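Local coordinates for probable membrane transporter protein MamO (Magnetospirillum magneticum, PDB 5HMA) that promotes magnetite nucleation through direct transition-metal binding by its inactive trypsin-like domain and is required for activation of the MamE protease, at residues Y33-L38 with L73-M78; K66-H71 with V184-D189. All coordinates share one frame; numbering follows the deposited sequence.

Contact 1 of 2, residues Y33-L38 with L73-M78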
loop_
_atom_site.group_PDB
_atom_site.type_symbol
_atom_site.label_atom_id
_atom_site.label_comp_id
_atom_site.label_asym_id
_atom_site.label_seq_id
_atom_site.Cartn_x
_atom_site.Cartn_y
_atom_site.Cartn_z
ATOM N N TYR A 33 -12.762 0.394 0.270
ATOM C CA TYR A 33 -11.812 -0.439 1.005
ATOM C C TYR A 33 -10.385 -0.091 0.603
ATOM O O TYR A 33 -10.079 0.073 -0.583
ATOM C CB TYR A 33 -12.095 -1.919 0.784
ATOM C CG TYR A 33 -13.346 -2.350 1.503
ATOM C CD1 TYR A 33 -13.314 -2.665 2.854
ATOM C CD2 TYR A 33 -14.568 -2.404 0.838
ATOM C CE1 TYR A 33 -14.462 -3.035 3.525
ATOM C CE2 TYR A 33 -15.724 -2.779 1.498
ATOM C CZ TYR A 33 -15.667 -3.090 2.843
ATOM O OH TYR A 33 -16.816 -3.460 3.500
ATOM N N VAL A 34 -9.521 0.029 1.608
ATOM C CA VAL A 34 -8.133 0.420 1.407
ATOM C C VAL A 34 -7.240 -0.546 2.160
ATOM O O VAL A 34 -7.475 -0.816 3.349
ATOM C CB VAL A 34 -7.871 1.866 1.891
ATOM C CG1 VAL A 34 -6.364 2.180 1.892
ATOM C CG2 VAL A 34 -8.654 2.872 1.056
ATOM N N ILE A 35 -6.217 -1.059 1.480
ATOM C CA ILE A 35 -5.166 -1.826 2.140
ATOM C C ILE A 35 -3.972 -0.916 2.401
ATOM O O ILE A 35 -3.563 -0.150 1.527
ATOM C CB ILE A 35 -4.730 -3.036 1.313
ATOM C CG1 ILE A 35 -5.854 -4.070 1.240
ATOM C CG2 ILE A 35 -3.500 -3.675 1.943
ATOM C CD1 ILE A 35 -6.023 -4.838 2.525
ATOM N N THR A 36 -3.413 -0.994 3.604
ATOM C CA THR A 36 -2.227 -0.218 3.919
ATOM C C THR A 36 -1.405 -1.011 4.938
ATOM O O THR A 36 -1.807 -2.114 5.319
ATOM C CB THR A 36 -2.604 1.194 4.447
ATOM O OG1 THR A 36 -1.423 2.003 4.533
ATOM C CG2 THR A 36 -3.277 1.105 5.820
ATOM N N THR A 37 -0.251 -0.482 5.352
ATOM C CA THR A 37 0.605 -1.165 6.329
ATOM C C THR A 37 0.089 -0.927 7.743
ATOM O O THR A 37 -0.267 0.199 8.089
ATOM C CB THR A 37 2.069 -0.690 6.243
ATOM O OG1 THR A 37 2.107 0.673 5.787
ATOM C CG2 THR A 37 2.874 -1.580 5.289
ATOM N N LEU A 38 0.052 -1.982 8.553
ATOM C CA LEU A 38 -0.516 -1.894 9.900
ATOM C C LEU A 38 0.260 -0.923 10.811
ATOM O O LEU A 38 -0.347 -0.077 11.469
ATOM C CB LEU A 38 -0.578 -3.288 10.539
ATOM C CG LEU A 38 -1.152 -3.355 11.957
ATOM C CD1 LEU A 38 -2.515 -2.692 12.015
ATOM C CD2 LEU A 38 -1.247 -4.795 12.455
ATOM N N LEU A 73 -0.306 -5.798 7.657
ATOM C CA LEU A 73 -1.308 -5.140 6.829
ATOM C C LEU A 73 -2.572 -4.795 7.617
ATOM O O LEU A 73 -2.920 -5.461 8.596
ATOM C CB LEU A 73 -1.670 -6.003 5.620
ATOM C CG LEU A 73 -0.543 -6.316 4.636
ATOM C CD1 LEU A 73 -1.091 -7.056 3.432
ATOM C CD2 LEU A 73 0.155 -5.045 4.214
ATOM N N ALA A 74 -3.237 -3.734 7.169
ATOM C CA ALA A 74 -4.527 -3.307 7.694
ATOM C C ALA A 74 -5.497 -3.073 6.541
ATOM O O ALA A 74 -5.123 -2.513 5.497
ATOM C CB ALA A 74 -4.382 -2.034 8.527
ATOM N N LEU A 75 -6.733 -3.521 6.733
ATOM C CA LEU A 75 -7.836 -3.230 5.819
ATOM C C LEU A 75 -8.638 -2.079 6.399
ATOM O O LEU A 75 -9.167 -2.187 7.502
ATOM C CB LEU A 75 -8.747 -4.452 5.622
ATOM C CG LEU A 75 -9.973 -4.195 4.734
ATOM C CD1 LEU A 75 -9.522 -3.924 3.313
ATOM C CD2 LEU A 75 -10.991 -5.354 4.788
ATOM N N LEU A 76 -8.716 -0.982 5.660
ATOM C CA LEU A 76 -9.476 0.182 6.091
ATOM C C LEU A 76 -10.755 0.295 5.276
ATOM O O LEU A 76 -10.831 -0.183 4.139
ATOM C CB LEU A 76 -8.650 1.469 5.926
ATOM C CG LEU A 76 -7.205 1.525 6.422
ATOM C CD1 LEU A 76 -6.635 2.924 6.195
ATOM C CD2 LEU A 76 -7.126 1.142 7.887
ATOM N N LYS A 77 -11.752 0.951 5.850
ATOM C CA LYS A 77 -12.947 1.304 5.104
ATOM C C LYS A 77 -13.173 2.810 5.221
ATOM O O LYS A 77 -13.317 3.336 6.319
ATOM C CB LYS A 77 -14.156 0.520 5.620
ATOM C CG LYS A 77 -15.517 1.017 5.154
ATOM C CD LYS A 77 -15.780 0.673 3.695
ATOM C CE LYS A 77 -17.272 0.819 3.367
ATOM N NZ LYS A 77 -17.681 2.248 3.262
ATOM N N MET A 78 -13.178 3.507 4.092
ATOM C CA MET A 78 -13.524 4.920 4.092
ATOM C C MET A 78 -15.011 5.101 4.408
ATOM O O MET A 78 -15.865 4.356 3.902
ATOM C CB MET A 78 -13.166 5.549 2.748
ATOM C CG MET A 78 -11.666 5.579 2.482
ATOM S SD MET A 78 -11.146 6.481 0.990
ATOM C CE MET A 78 -11.380 5.224 -0.283
#
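Strands 33-37 and 73-78 are antiparallel neighbours in the closed six-stranded barrel of the trypsin-like domain, and four backbone hydrogen bonds join two antiparallel hydrogen-bonded pairs. At the Val34-Leu76 pair, Leu76 N reaches Val34 O at 2.6 Å, almost straight and nearly along the C=O axis; in return Val34 N comes to Leu76 O from above the carbonyl plane. The Thr36-Ala74 pair reverses the pattern: Thr36 N lies nearly along the C=O axis of Ala74 O at 3.0 Å, and Ala74 N sits above the carbonyl plane of Thr36 O at 2.8 Å. Apolar packing covers both faces of the ladder. On one, Leu75, its CG anti to the backbone N (chi1 177°), lays CD1 against Ile35 CD1 at 3.7 Å and touches Tyr33 CD1. On the other, Thr36 and Leu76 cross obliquely, CG2 of the one 3.8 Å from CD1 of the other, and Met78, bent at chi3, brings CE to Val34 CG2 at 3.8 Å. Ser24 O holds the hydroxyl of Thr36. At the Tyr33 end, Lys77 CD makes a CH-pi contact over one ring face, 3.9 Å from the centroid of the Tyr33 ring. Bends at chi2 and chi4 carry Lys77 NZ up and away from that face, where Met78 O and Asn31 O accept its hydrogen bonds. The backbone thus fixes the register, mostly buried hydrocarbon fills both faces, and the lysine charge stays at the partly exposed end.

Contact 2 of 2, residues K66-H71 with V184-D189; sequences KTIPGH and VSHLQD. With NI (nickel (II) ion), chain C.
The imidazoles of His71 and His186 meet in an offset edge-to-face pair, planes at 68° and centroids 4.5 Å apart, with His71 CD2 over one face of His186. Both turn NE2 to the same nickel ion; His71 NE2 and His186 NE2 each bind it at 2.2 Å, and three waters are its further ligands. Chi1 of -57° in His71 and -71° in His186 leaves CG beside the backbone N in each, and from there both rings reach the nickel. His186 ND1, the ring's other nitrogen, bonds to Val182 O and only weakly to Ser185 OG, which fixes the ring's rotation. Ile68 crosses His186 obliquely, its CD1 3.8 Å from His186 CB and its CG2 near CB and CG. Farther along, Lys66 and Leu187 slide past each other in opposite directions, Leu187 CD2 lying 3.9 Å from Lys66 CD. Lys66 crosses Asp189 at about a right angle and ends in a salt bridge, NZ 2.6 Å from Asp189 OD2 on its syn lone pair. A nickel site of two histidines and water, shared between the turn that follows strand 58-68 and the residue just after helix 180-185, is a metal site at the surface of MamO's protease-like domain.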
loop_
_atom_site.group_PDB
_atom_site.type_symbol
_atom_site.label_atom_id
_atom_site.label_comp_id
_atom_site.label_asym_id
_atom_site.label_seq_id
_atom_site.Cartn_x
_atom_site.Cartn_y
_atom_site.Cartn_z
ATOM N N LYS A 66 -10.108 -4.710 9.594
ATOM C CA LYS A 66 -9.418 -5.926 9.960
ATOM C C LYS A 66 -7.923 -5.681 9.927
ATOM O O LYS A 66 -7.409 -5.049 9.003
ATOM C CB LYS A 66 -9.801 -7.073 9.017
ATOM C CG LYS A 66 -8.939 -8.312 9.185
ATOM C CD LYS A 66 -9.751 -9.583 9.046
ATOM C CE LYS A 66 -8.928 -10.807 9.436
ATOM N NZ LYS A 66 -9.735 -12.063 9.414
ATOM N N THR A 67 -7.236 -6.169 10.953
ATOM C CA THR A 67 -5.782 -6.146 11.007
ATOM C C THR A 67 -5.240 -7.477 10.505
ATOM O O THR A 67 -5.840 -8.524 10.739
ATOM C CB THR A 67 -5.258 -5.901 12.436
ATOM O OG1 THR A 67 -5.807 -6.883 13.321
ATOM C CG2 THR A 67 -5.641 -4.517 12.928
ATOM N N ILE A 68 -4.113 -7.436 9.801
ATOM C CA ILE A 68 -3.403 -8.658 9.444
ATOM C C ILE A 68 -1.993 -8.541 10.027
ATOM O O ILE A 68 -1.025 -8.341 9.286
ATOM C CB ILE A 68 -3.396 -8.874 7.919
ATOM C CG1 ILE A 68 -4.800 -8.678 7.351
ATOM C CG2 ILE A 68 -2.894 -10.255 7.567
ATOM C CD1 ILE A 68 -4.868 -8.815 5.838
ATOM N N PRO A 69 -1.880 -8.640 11.367
ATOM C CA PRO A 69 -0.635 -8.321 12.084
ATOM C C PRO A 69 0.561 -9.158 11.632
ATOM O O PRO A 69 1.667 -8.626 11.560
ATOM C CB PRO A 69 -0.984 -8.624 13.550
ATOM C CG PRO A 69 -2.081 -9.633 13.478
ATOM C CD PRO A 69 -2.900 -9.201 12.274
ATOM N N GLY A 70 0.335 -10.435 11.326
ATOM C CA GLY A 70 1.394 -11.329 10.884
ATOM C C GLY A 70 2.025 -10.957 9.550
ATOM O O GLY A 70 3.032 -11.541 9.152
ATOM N N HIS A 71 1.433 -9.989 8.856
ATOM C CA HIS A 71 1.974 -9.508 7.585
ATOM C C HIS A 71 2.026 -7.987 7.539
ATOM O O HIS A 71 2.250 -7.407 6.481
ATOM C CB HIS A 71 1.145 -10.026 6.411
ATOM C CG HIS A 71 1.039 -11.521 6.357
ATOM N ND1 HIS A 71 1.979 -12.318 5.737
ATOM C CD2 HIS A 71 0.094 -12.361 6.838
ATOM C CE1 HIS A 71 1.619 -13.585 5.844
ATOM N NE2 HIS A 71 0.478 -13.638 6.507
ATOM N N VAL A 184 -5.917 -11.699 -0.173
ATOM C CA VAL A 184 -7.044 -12.556 -0.516
ATOM C C VAL A 184 -7.358 -13.572 0.580
ATOM O O VAL A 184 -8.509 -13.699 1.012
ATOM C CB VAL A 184 -6.778 -13.283 -1.837
ATOM C CG1 VAL A 184 -7.964 -14.179 -2.195
ATOM C CG2 VAL A 184 -6.471 -12.276 -2.943
ATOM N N SER A 185 -6.330 -14.287 1.026
ATOM C CA SER A 185 -6.516 -15.415 1.938
ATOM C C SER A 185 -6.806 -14.978 3.373
ATOM O O SER A 185 -7.500 -15.678 4.108
ATOM C CB SER A 185 -5.286 -16.318 1.912
ATOM O OG SER A 185 -4.119 -15.571 2.189
ATOM N N HIS A 186 -6.281 -13.822 3.769
ATOM C CA HIS A 186 -6.492 -13.337 5.131
ATOM C C HIS A 186 -7.720 -12.422 5.206
ATOM O O HIS A 186 -7.999 -11.826 6.247
ATOM C CB HIS A 186 -5.239 -12.613 5.655
ATOM C CG HIS A 186 -4.083 -13.529 5.943
ATOM N ND1 HIS A 186 -3.235 -13.993 4.960
ATOM C CD2 HIS A 186 -3.640 -14.074 7.104
ATOM C CE1 HIS A 186 -2.322 -14.783 5.499
ATOM N NE2 HIS A 186 -2.545 -14.847 6.798
ATOM N N LEU A 187 -8.470 -12.330 4.112
ATOM C CA LEU A 187 -9.660 -11.486 4.089
ATOM C C LEU A 187 -10.896 -12.200 3.574
ATOM O O LEU A 187 -11.882 -11.565 3.200
ATOM C CB LEU A 187 -9.415 -10.252 3.236
ATOM C CG LEU A 187 -8.542 -9.217 3.930
ATOM C CD1 LEU A 187 -8.439 -7.980 3.066
ATOM C CD2 LEU A 187 -9.117 -8.886 5.303
ATOM N N GLN A 188 -10.859 -13.523 3.570
ATOM C CA GLN A 188 -11.990 -14.284 3.066
ATOM C C GLN A 188 -13.162 -14.280 4.054
ATOM O O GLN A 188 -14.080 -15.086 3.934
ATOM C CB GLN A 188 -11.553 -15.710 2.737
ATOM C CG GLN A 188 -10.660 -16.341 3.787
ATOM C CD GLN A 188 -10.075 -17.662 3.325
ATOM O OE1 GLN A 188 -9.689 -17.809 2.164
ATOM N NE2 GLN A 188 -10.014 -18.635 4.231
ATOM N N ASP A 189 -13.136 -13.359 5.015
ATOM C CA ASP A 189 -14.246 -13.188 5.954
ATOM C C ASP A 189 -14.801 -11.753 5.966
ATOM O O ASP A 189 -15.358 -11.313 6.975
ATOM C CB ASP A 189 -13.817 -13.594 7.375
ATOM C CG ASP A 189 -12.518 -12.922 7.823
ATOM O OD1 ASP A 189 -11.987 -12.064 7.079
ATOM O OD2 ASP A 189 -12.034 -13.252 8.930
HETATM NI NI NI C . -0.529 -15.466 7.274
HETATM O O HOH W 1 -0.875 -14.567 9.250
HETATM O O HOH W 2 -0.174 -16.316 5.267
HETATM O O HOH W 3 1.529 -15.980 7.959
#

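Overall arrangement
Contact 1 is buried in the barrel and contact 2 lies at the surface, their centres about 10 Å apart. They meet through neighbouring strands of one antiparallel sheet: 73-78 pairs with 33-37 on one side and with 58-68 on the other, and Leu73 O lies 2.6 Å from Ile68 N, a probable hydrogen bond. Leu38 also packs on Thr67 and Pro69. Within the sheet, backbone bonds and hydrocarbon dominate; where strand 58-68 ends and meets the segment after helix 180-185, side chains take over, with metal coordination and a salt bridge. Leu73 links the two settings, its side chain about 4 Å from that of His71 and about 9 Å from the nickel.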